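Local coordinates for Alpha/beta hydrolase (Enterobacter asburiae, PDB 6KMO), which is an esterase, also described as a lipase, of the alpha/beta hydrolase family and probably hydrolyses carboxylic ester bonds, at residues A[33-36]-A[37-41]; A[226-230]-A[231-235]; A[256-259]-A[260-264]; A[282-285]-A[286-290]. The protein carries 2 engineered substitutions. All coordinates share one frame; numbering follows the deposited sequence. Where two conformers were deposited one is given.

Contact 1: residues A[33-36]-A[37-41]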
loop_
_atom_site.group_PDB
_atom_site.type_symbol
_atom_site.label_atom_id
_atom_site.label_comp_id
_atom_site.label_asym_id
_atom_site.label_seq_id
_atom_site.Cartn_x
_atom_site.Cartn_y
_atom_site.Cartn_z
ATOM N N GLN A 33 -2.248 13.531 -13.984
ATOM C CA GLN A 33 -3.013 14.280 -14.974
ATOM C C GLN A 33 -2.095 15.095 -15.875
ATOM O O GLN A 33 -2.310 15.149 -17.090
ATOM C CB GLN A 33 -4.027 15.181 -14.281
ATOM C CG GLN A 33 -4.954 15.865 -15.272
ATOM C CD GLN A 33 -5.862 14.895 -15.979
ATOM O OE1 GLN A 33 -6.671 14.221 -15.349
ATOM N NE2 GLN A 33 -5.726 14.806 -17.289
ATOM N N ALA A 34 -1.054 15.704 -15.312
ATOM C CA ALA A 34 -0.110 16.464 -16.131
ATOM C C ALA A 34 0.549 15.561 -17.161
ATOM O O ALA A 34 0.712 15.942 -18.331
ATOM C CB ALA A 34 0.938 17.131 -15.243
ATOM N N PHE A 35 0.932 14.353 -16.752
ATOM C CA PHE A 35 1.524 13.398 -17.677
ATOM C C PHE A 35 0.531 13.006 -18.758
ATOM O O PHE A 35 0.869 12.977 -19.944
ATOM C CB PHE A 35 1.992 12.160 -16.900
ATOM C CG PHE A 35 2.379 11.013 -17.777
ATOM C CD1 PHE A 35 3.615 10.979 -18.386
ATOM C CD2 PHE A 35 1.497 9.974 -18.020
ATOM C CE1 PHE A 35 3.969 9.924 -19.209
ATOM C CE2 PHE A 35 1.856 8.930 -18.850
ATOM C CZ PHE A 35 3.094 8.907 -19.436
ATOM N N LEU A 36 -0.706 12.691 -18.370
ATOM C CA LEU A 36 -1.712 12.332 -19.363
ATOM C C LEU A 36 -1.948 13.469 -20.346
ATOM O O LEU A 36 -2.186 13.224 -21.534
ATOM C CB LEU A 36 -3.017 11.924 -18.689
ATOM C CG LEU A 36 -2.969 10.597 -17.921
ATOM C CD1 LEU A 36 -4.273 10.373 -17.209
ATOM C CD2 LEU A 36 -2.659 9.424 -18.839
ATOM N N ASN A 37 -1.914 14.713 -19.876
ATOM C CA ASN A 37 -2.175 15.824 -20.788
ATOM C C ASN A 37 -1.072 15.934 -21.833
ATOM O O ASN A 37 -1.353 16.205 -23.010
ATOM C CB ASN A 37 -2.354 17.118 -20.004
ATOM C CG ASN A 37 -3.658 17.161 -19.229
ATOM O OD1 ASN A 37 -4.570 16.376 -19.455
ATOM N ND2 ASN A 37 -3.750 18.108 -18.308
ATOM N N VAL A 38 0.178 15.697 -21.446
ATOM C CA VAL A 38 1.266 15.667 -22.424
ATOM C C VAL A 38 1.064 14.508 -23.393
ATOM O O VAL A 38 1.124 14.668 -24.618
ATOM C CB VAL A 38 2.630 15.578 -21.714
ATOM C CG1 VAL A 38 3.754 15.323 -22.731
ATOM C CG2 VAL A 38 2.890 16.849 -20.914
ATOM N N LEU A 39 0.811 13.320 -22.850
ATOM C CA LEU A 39 0.668 12.119 -23.667
ATOM C C LEU A 39 -0.480 12.252 -24.655
ATOM O O LEU A 39 -0.325 11.953 -25.848
ATOM C CB LEU A 39 0.419 10.932 -22.733
ATOM C CG LEU A 39 0.229 9.587 -23.429
ATOM C CD1 LEU A 39 1.563 9.025 -23.847
ATOM C CD2 LEU A 39 -0.530 8.640 -22.505
ATOM N N ASN A 40 -1.643 12.678 -24.179
ATOM C CA ASN A 40 -2.850 12.727 -24.992
ATOM C C ASN A 40 -2.879 13.941 -25.911
ATOM O O ASN A 40 -3.817 14.068 -26.705
ATOM C CB ASN A 40 -4.100 12.690 -24.107
ATOM C CG ASN A 40 -4.257 11.355 -23.374
ATOM O OD1 ASN A 40 -3.832 10.314 -23.876
ATOM N ND2 ASN A 40 -4.869 11.387 -22.199
ATOM N N SER A 41 -1.876 14.817 -25.810
ATOM C CA SER A 41 -1.689 15.919 -26.739
ATOM C C SER A 41 -1.084 15.456 -28.052
ATOM O O SER A 41 -1.228 16.144 -29.067
ATOM C CB SER A 41 -0.714 16.939 -26.142
ATOM O OG SER A 41 0.624 16.623 -26.503
#
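Gln33 and Asn37, one turn apart on helix 30-41, join their side-chain amides on its outer side. Traced outward from the backbone, Asn37 first sets CB 3.5 Å from Gln33 O, the same carbonyl oxygen that accepts the helical bond from Asn37 N. Its CG turns beside its own backbone N (chi1 -71°) and so swings back over that carbonyl, lying 3.2 Å from Gln33 O. At the tip the branches part: OD1 accepts from Gln33 NE2 at 2.9 Å, while ND2 lies 4.0 Å from Gln33 CG. Gln33 reaches this oxygen because its chain bends at its second torsion and does not run straight out. OD1 sits close to the plane of the glutamine amide, whereas NE2 stands well above the carbonyl plane of Asn37, the two amides being turned 38° from each other.

The inner side of the turn is apolar. Leu39 CD2 approaches Leu36 CD2 at 4.3 Å and the ring of Phe35 obliquely, at CE2, and these residues pack on Phe228, Ile306 and the loop of Pro314 and Leu315. Beside them Asn40 donates through ND2 to Gly226 O, tying the helix to the loop that leads into helix 231-241. Farther on, Ser41 OG donates to Val38 O at 2.8 Å.

Polar amides outward and branched or aromatic carbons inward suit an amphipathic surface helix. The amide pair is neutral and the bond from Gln33 NE2 to Asn37 OD1 is bent, 147° at the hydrogen, so it probably adds modestly to a helix held chiefly by its backbone bonds and its apolar side.

Contact 2: residues A[226-230]-A[231-235]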
loop_
_atom_site.group_PDB
_atom_site.type_symbol
_atom_site.label_atom_id
_atom_site.label_comp_id
_atom_site.label_asym_id
_atom_site.label_seq_id
_atom_site.Cartn_x
_atom_site.Cartn_y
_atom_site.Cartn_z
ATOM N N GLY A 226 -7.805 6.927 -22.789
ATOM C CA GLY A 226 -7.378 8.164 -22.175
ATOM C C GLY A 226 -6.456 8.024 -20.981
ATOM O O GLY A 226 -5.971 9.048 -20.472
ATOM N N TYR A 227 -6.199 6.800 -20.509
ATOM C CA TYR A 227 -5.391 6.574 -19.317
ATOM C C TYR A 227 -4.108 5.831 -19.659
ATOM O O TYR A 227 -3.637 4.981 -18.886
ATOM C CB TYR A 227 -6.217 5.866 -18.249
ATOM C CG TYR A 227 -7.429 6.669 -17.843
ATOM C CD1 TYR A 227 -7.360 7.587 -16.803
ATOM C CD2 TYR A 227 -8.632 6.537 -18.517
ATOM C CE1 TYR A 227 -8.475 8.335 -16.437
ATOM C CE2 TYR A 227 -9.750 7.282 -18.161
ATOM C CZ TYR A 227 -9.655 8.188 -17.115
ATOM O OH TYR A 227 -10.767 8.942 -16.746
ATOM N N PHE A 228 -3.496 6.222 -20.784
ATOM C CA PHE A 228 -2.356 5.557 -21.411
ATOM C C PHE A 228 -2.746 4.161 -21.879
ATOM O O PHE A 228 -3.113 3.973 -23.043
ATOM C CB PHE A 228 -1.107 5.558 -20.523
ATOM C CG PHE A 228 0.192 5.333 -21.286
ATOM C CD1 PHE A 228 0.191 4.975 -22.628
ATOM C CD2 PHE A 228 1.415 5.471 -20.648
ATOM C CE1 PHE A 228 1.380 4.761 -23.314
ATOM C CE2 PHE A 228 2.607 5.258 -21.329
ATOM C CZ PHE A 228 2.589 4.905 -22.660
ATOM N N LEU A 229 -2.692 3.169 -21.001
ATOM C CA LEU A 229 -3.000 1.816 -21.447
ATOM C C LEU A 229 -4.476 1.769 -21.825
ATOM O O LEU A 229 -5.343 2.012 -20.986
ATOM C CB LEU A 229 -2.706 0.788 -20.362
ATOM C CG LEU A 229 -3.119 -0.644 -20.716
ATOM C CD1 LEU A 229 -2.293 -1.136 -21.889
ATOM C CD2 LEU A 229 -2.968 -1.562 -19.519
ATOM N N SER A 230 -4.768 1.419 -23.077
ATOM C CA SER A 230 -6.141 1.353 -23.544
ATOM C C SER A 230 -6.623 -0.086 -23.697
ATOM O O SER A 230 -5.839 -1.035 -23.752
ATOM C CB SER A 230 -6.273 2.046 -24.897
ATOM O OG SER A 230 -5.608 1.255 -25.868
ATOM N N LYS A 231 -7.942 -0.246 -23.785
ATOM C CA LYS A 231 -8.517 -1.554 -24.086
ATOM C C LYS A 231 -7.995 -2.089 -25.412
ATOM O O LYS A 231 -7.630 -3.265 -25.515
ATOM C CB LYS A 231 -10.047 -1.470 -24.095
ATOM C CG LYS A 231 -10.732 -2.799 -24.395
ATOM C CD LYS A 231 -12.254 -2.665 -24.407
ATOM C CE LYS A 231 -12.808 -2.469 -23.022
ATOM N NZ LYS A 231 -14.308 -2.491 -23.049
ATOM N N ASN A 232 -7.936 -1.241 -26.445
ATOM C CA ASN A 232 -7.458 -1.724 -27.739
ATOM C C ASN A 232 -5.989 -2.125 -27.683
ATOM O O ASN A 232 -5.585 -3.062 -28.379
ATOM C CB ASN A 232 -7.688 -0.668 -28.817
ATOM C CG ASN A 232 -9.115 -0.630 -29.284
ATOM O OD1 ASN A 232 -9.884 -1.531 -29.030
ATOM N ND2 ASN A 232 -9.470 0.438 -29.980
ATOM N N MET A 233 -5.175 -1.432 -26.891
ATOM C CA MET A 233 -3.792 -1.865 -26.703
ATOM C C MET A 233 -3.750 -3.257 -26.082
ATOM O O MET A 233 -2.988 -4.125 -26.519
ATOM C CB MET A 233 -3.030 -0.864 -25.835
ATOM C CG MET A 233 -2.600 0.414 -26.573
ATOM S SD MET A 233 -2.157 1.861 -25.475
ATOM C CE MET A 233 -0.669 1.243 -24.708
ATOM N N MET A 234 -4.551 -3.488 -25.043
ATOM C CA MET A 234 -4.554 -4.790 -24.388
ATOM C C MET A 234 -4.972 -5.896 -25.351
ATOM O O MET A 234 -4.395 -6.993 -25.339
ATOM C CB MET A 234 -5.453 -4.779 -23.156
ATOM C CG MET A 234 -4.801 -4.180 -21.899
ATOM S SD MET A 234 -3.146 -4.891 -21.382
ATOM C CE MET A 234 -3.524 -6.697 -21.536
ATOM N N LYS A 235 -5.977 -5.634 -26.193
ATOM C CA LYS A 235 -6.392 -6.640 -27.167
ATOM C C LYS A 235 -5.274 -6.934 -28.158
ATOM O O LYS A 235 -5.045 -8.098 -28.524
ATOM C CB LYS A 235 -7.650 -6.177 -27.899
ATOM C CG LYS A 235 -8.901 -6.201 -27.044
ATOM C CD LYS A 235 -10.113 -5.670 -27.811
ATOM C CE LYS A 235 -11.362 -5.773 -26.976
ATOM N NZ LYS A 235 -12.569 -5.252 -27.706
#
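Ser230 and Met233 form a capping box at the start of helix 231-241, where an irregular loop turns into the helix. The serine is the N-cap. Its OG stands between its own backbone N and carbonyl carbon (chi1 70°), which aims the oxygen along the chain at the first turn, and there it accepts from Met233 N at 2.9 Å. Serine suits the place because its short side chain can supply an acceptor to an amide that has no preceding helical carbonyl. The first regular backbone bond of the helix, 3.1 Å long, runs from Met234 N to Ser230 O. The return half of the box is softer. Met233 runs back over the serine, CG coming to 3.2 Å from Ser230 OG, until the sulfur SD receives Ser230 N in a weak bond of 3.6 Å. A thioether is a poor acceptor, so the methionine probably contributes as much by covering the cap as by bonding to it.

Lys231, at the first helical position, turns away and gives its NZ to Asn221 OD1. On another flank Leu229 and Met234 meet at an angle. The leucine reaches forward with CG anti to its backbone N (chi1 175°), and both its methyls rest against the bent methionine chain at CG and SD. Both side chains are buried: Met234 also rests on Tyr220 of helix 218-222, and Leu229 touches His307. Leu229 CD1 in addition lies 4.0 Å from Met233 CB, so the one leucine touches both methionines. Its other methyl makes the closer approach to the second sulfur, Leu229 CD2 lying 3.8 Å from Met234 SD.

Contact 3: residues A[256-259]-A[260-264]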
loop_
_atom_site.group_PDB
_atom_site.type_symbol
_atom_site.label_atom_id
_atom_site.label_comp_id
_atom_site.label_asym_id
_atom_site.label_seq_id
_atom_site.Cartn_x
_atom_site.Cartn_y
_atom_site.Cartn_z
ATOM N N LEU A 256 -6.299 -15.884 -13.592
ATOM C CA LEU A 256 -7.589 -15.638 -12.962
ATOM C C LEU A 256 -8.568 -16.782 -13.164
ATOM O O LEU A 256 -9.489 -16.938 -12.354
ATOM C CB LEU A 256 -8.198 -14.345 -13.498
ATOM C CG LEU A 256 -9.463 -13.858 -12.782
ATOM C CD1 LEU A 256 -9.142 -13.468 -11.353
ATOM C CD2 LEU A 256 -10.069 -12.684 -13.534
ATOM N N ARG A 257 -8.393 -17.585 -14.206
ATOM C CA ARG A 257 -9.302 -18.690 -14.495
ATOM C C ARG A 257 -8.976 -19.947 -13.701
ATOM O O ARG A 257 -9.717 -20.936 -13.798
ATOM C CB ARG A 257 -9.289 -18.986 -15.996
ATOM C CG ARG A 257 -9.705 -17.808 -16.850
ATOM C CD ARG A 257 -9.835 -18.176 -18.307
ATOM N NE ARG A 257 -9.875 -16.998 -19.153
ATOM C CZ ARG A 257 -10.134 -17.005 -20.451
ATOM N NH1 ARG A 257 -10.463 -18.136 -21.066
ATOM N NH2 ARG A 257 -10.055 -15.869 -21.138
ATOM N N ALA A 258 -7.934 -19.932 -12.886
ATOM C CA ALA A 258 -7.585 -21.088 -12.090
ATOM C C ALA A 258 -8.607 -21.309 -10.994
ATOM O O ALA A 258 -9.150 -20.365 -10.420
ATOM C CB ALA A 258 -6.213 -20.887 -11.456
ATOM N N SER A 259 -8.855 -22.579 -10.689
ATOM C CA SER A 259 -9.727 -22.906 -9.580
ATOM C C SER A 259 -8.991 -22.748 -8.259
ATOM O O SER A 259 -7.768 -22.611 -8.199
ATOM C CB SER A 259 -10.179 -24.364 -9.696
ATOM O OG SER A 259 -9.051 -25.193 -9.514
ATOM N N THR A 260 -9.755 -22.794 -7.170
ATOM C CA THR A 260 -9.160 -22.783 -5.844
ATOM C C THR A 260 -8.140 -23.896 -5.688
ATOM O O THR A 260 -7.044 -23.672 -5.173
ATOM C CB THR A 260 -10.268 -22.880 -4.798
ATOM O OG1 THR A 260 -11.128 -21.743 -4.962
ATOM C CG2 THR A 260 -9.699 -22.890 -3.397
ATOM N N ALA A 261 -8.458 -25.100 -6.158
ATOM C CA ALA A 261 -7.513 -26.195 -6.037
ATOM C C ALA A 261 -6.227 -25.936 -6.819
ATOM O O ALA A 261 -5.136 -26.317 -6.381
ATOM C CB ALA A 261 -8.176 -27.483 -6.512
ATOM N N GLN A 262 -6.341 -25.297 -7.984
ATOM C CA GLN A 262 -5.167 -24.977 -8.782
ATOM C C GLN A 262 -4.307 -23.902 -8.136
ATOM O O GLN A 262 -3.100 -23.872 -8.375
ATOM C CB GLN A 262 -5.593 -24.545 -10.178
ATOM C CG GLN A 262 -6.036 -25.734 -11.046
ATOM C CD GLN A 262 -6.616 -25.312 -12.372
ATOM O OE1 GLN A 262 -7.473 -24.432 -12.462
ATOM N NE2 GLN A 262 -6.182 -25.981 -13.431
ATOM N N LEU A 263 -4.899 -23.031 -7.326
ATOM C CA LEU A 263 -4.156 -21.962 -6.662
ATOM C C LEU A 263 -3.612 -22.359 -5.298
ATOM O O LEU A 263 -2.736 -21.676 -4.765
ATOM C CB LEU A 263 -5.027 -20.707 -6.540
ATOM C CG LEU A 263 -5.416 -20.090 -7.884
ATOM C CD1 LEU A 263 -6.418 -18.968 -7.689
ATOM C CD2 LEU A 263 -4.164 -19.604 -8.626
ATOM N N LYS A 264 -4.097 -23.447 -4.708
ATOM C CA LYS A 264 -3.601 -23.848 -3.400
ATOM C C LYS A 264 -2.088 -24.040 -3.442
ATOM O O LYS A 264 -1.544 -24.636 -4.374
ATOM C CB LYS A 264 -4.279 -25.150 -2.972
ATOM C CG LYS A 264 -3.926 -25.587 -1.561
ATOM C CD LYS A 264 -4.575 -26.930 -1.210
ATOM C CE LYS A 264 -4.177 -27.385 0.193
ATOM N NZ LYS A 264 -5.177 -28.314 0.794
#
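Gln262 OE1 accepts from Ser259 N at 2.9 Å in a nearly straight bond, 168° at the hydrogen, and the donor lies in the carbonyl plane on a lone pair of the glutamine. In return Ser259 OG accepts from Gln262 N at 3.1 Å. The two bonds complete a capping box at the N-terminus of the short helix 260-263, with Ser259 as its N-cap.

The serine oxygen is turned between its own backbone N and carbonyl carbon (chi1 67°), where it can face the amides of the first turn. Gln262 starts beside its own backbone N and stays extended beyond CG, long enough to bring its amide back across the serine; OE1 ends 3.4 Å from Ala258 CA. The other branch, NE2, donates to Ala14 O of the second subunit, which helps to fix which way round the amide is turned.

Behind the box, on the buried side, Ala258 points its methyl at Leu263, CB to CD2 3.7 Å. A methyl is enough to meet the leucine here, and Leu263 goes on to pack against Phe286 of helix 280-292. Leu263 N also bonds to Ser259 O at 3.0 Å, closing the first turn.

In so short a helix the cap gives Gln262 N an acceptor it would otherwise lack, and the glutamine in turn holds Ser259 N. A neutral glutamine does this without adding a charge, while its other end serves the dimer interface.

Contact 4: residues A[282-285]-A[286-290]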
loop_
_atom_site.group_PDB
_atom_site.type_symbol
_atom_site.label_atom_id
_atom_site.label_comp_id
_atom_site.label_asym_id
_atom_site.label_seq_id
_atom_site.Cartn_x
_atom_site.Cartn_y
_atom_site.Cartn_z
ATOM N N GLU A 282 -9.189 -7.123 -12.551
ATOM C CA GLU A 282 -8.708 -8.498 -12.653
ATOM C C GLU A 282 -7.552 -8.756 -11.696
ATOM O O GLU A 282 -7.363 -9.892 -11.238
ATOM C CB GLU A 282 -8.331 -8.832 -14.096
ATOM C CG GLU A 282 -7.035 -8.222 -14.611
ATOM C CD GLU A 282 -6.970 -8.249 -16.111
ATOM O OE1 GLU A 282 -7.888 -7.670 -16.730
ATOM O OE2 GLU A 282 -6.009 -8.837 -16.673
ATOM N N GLY A 283 -6.760 -7.733 -11.388
ATOM C CA GLY A 283 -5.700 -7.906 -10.412
ATOM C C GLY A 283 -6.254 -8.095 -9.015
ATOM O O GLY A 283 -5.836 -8.994 -8.279
ATOM N N GLU A 284 -7.222 -7.252 -8.628
ATOM C CA GLU A 284 -7.856 -7.396 -7.316
ATOM C C GLU A 284 -8.633 -8.705 -7.214
ATOM O O GLU A 284 -8.583 -9.379 -6.177
ATOM C CB GLU A 284 -8.727 -6.173 -7.035
ATOM C CG GLU A 284 -7.883 -4.904 -6.994
ATOM C CD GLU A 284 -8.609 -3.629 -6.646
ATOM O OE1 GLU A 284 -9.813 -3.649 -6.292
ATOM O OE2 GLU A 284 -7.938 -2.570 -6.708
ATOM N N ALA A 285 -9.311 -9.098 -8.290
ATOM C CA ALA A 285 -10.056 -10.359 -8.255
ATOM C C ALA A 285 -9.121 -11.545 -8.084
ATOM O O ALA A 285 -9.441 -12.505 -7.362
ATOM C CB ALA A 285 -10.885 -10.510 -9.526
ATOM N N PHE A 286 -7.952 -11.503 -8.724
ATOM C CA PHE A 286 -7.000 -12.587 -8.555
ATOM C C PHE A 286 -6.547 -12.685 -7.102
ATOM O O PHE A 286 -6.439 -13.778 -6.543
ATOM C CB PHE A 286 -5.810 -12.410 -9.499
ATOM C CG PHE A 286 -4.851 -13.572 -9.469
ATOM C CD1 PHE A 286 -5.264 -14.837 -9.871
ATOM C CD2 PHE A 286 -3.551 -13.414 -9.042
ATOM C CE1 PHE A 286 -4.391 -15.916 -9.837
ATOM C CE2 PHE A 286 -2.691 -14.490 -9.009
ATOM C CZ PHE A 286 -3.124 -15.743 -9.408
ATOM N N GLY A 287 -6.297 -11.550 -6.454
ATOM C CA GLY A 287 -5.959 -11.585 -5.045
ATOM C C GLY A 287 -7.019 -12.244 -4.183
ATOM O O GLY A 287 -6.698 -12.988 -3.257
ATOM N N ARG A 288 -8.299 -11.979 -4.467
ATOM C CA ARG A 288 -9.361 -12.611 -3.693
ATOM C C ARG A 288 -9.372 -14.113 -3.904
ATOM O O ARG A 288 -9.604 -14.875 -2.957
ATOM C CB ARG A 288 -10.726 -12.009 -4.038
ATOM C CG ARG A 288 -10.809 -10.485 -3.915
ATOM C CD ARG A 288 -12.245 -10.016 -3.956
ATOM N NE ARG A 288 -12.357 -8.618 -4.339
ATOM C CZ ARG A 288 -12.326 -7.583 -3.523
ATOM N NH1 ARG A 288 -12.201 -7.744 -2.199
ATOM N NH2 ARG A 288 -12.428 -6.372 -4.066
ATOM N N LYS A 289 -9.119 -14.559 -5.134
ATOM C CA LYS A 289 -9.056 -15.994 -5.401
ATOM C C LYS A 289 -7.900 -16.643 -4.654
ATOM O O LYS A 289 -8.033 -17.765 -4.129
ATOM C CB LYS A 289 -8.968 -16.250 -6.904
ATOM C CG LYS A 289 -10.266 -15.925 -7.628
ATOM C CD LYS A 289 -10.274 -16.376 -9.083
ATOM C CE LYS A 289 -10.404 -17.902 -9.179
ATOM N NZ LYS A 289 -11.024 -18.437 -10.472
ATOM N N LEU A 290 -6.746 -15.980 -4.612
ATOM C CA LEU A 290 -5.609 -16.519 -3.873
ATOM C C LEU A 290 -5.975 -16.677 -2.409
ATOM O O LEU A 290 -5.718 -17.717 -1.797
ATOM C CB LEU A 290 -4.394 -15.605 -4.043
ATOM C CG LEU A 290 -3.703 -15.597 -5.403
ATOM C CD1 LEU A 290 -2.568 -14.593 -5.363
ATOM C CD2 LEU A 290 -3.160 -16.958 -5.758
#
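Helix 280-292 links strands 269-274 and 297-302 in a beta-alpha-beta unit, and this contact spans most of it. Phe286 N, Gly287 N, Arg288 N and Lys289 N each bond to the carbonyl four residues back; the bond from Phe286 N to Glu282 O, 3.0 Å, comes in from well above the carbonyl plane. Phe286 throws its ring away from its backbone N (chi1 -174°) toward Ile271 and Leu263, and Leu290 lays CG 3.9 Å above one face of that ring, toward its rim.

On another side Arg288 lays CG 3.4 Å from Glu284 O. Glu284 OE1 lies 4.4 Å from Arg288 NH2, well out of the guanidinium plane, so between the charged ends there is attraction at most. Both have firmer partners: Arg288 bridges to Glu275 of the second subunit, and Glu284 OE2 takes a salt bridge from Arg301 and a hydrogen bond from Thr273 OG1. Lys289, bent at chi3, gives NZ to the carbonyls of Leu256 and Ala258.

Phe286 and Leu290 pack on the strands, which Glu284 also meets through its carboxylate; such apolar packing of a helix on the strands it connects is typical of alpha/beta hydrolase crossovers.

The four contacts follow one another along the chain without nesting, and all are local turns or caps. Contacts 1 and 2, centres 15 Å apart, touch: helix 30-41 leans on the loop leading into helix 231-241. Contacts 3 and 4, with centres 11 Å apart, also touch, joining the short helix 260-263 to helix 280-292 beside the neighbouring strands 269-274 and 297-302 of the central sheet; both reach the second subunit. Contacts 1 and 3 lie on opposite sides of the chain's centre, about 39 Å between centres. One pair thus fastens helix 30-41 to the hydrolase body, while the other joins the sheet's edge region to the dimer interface.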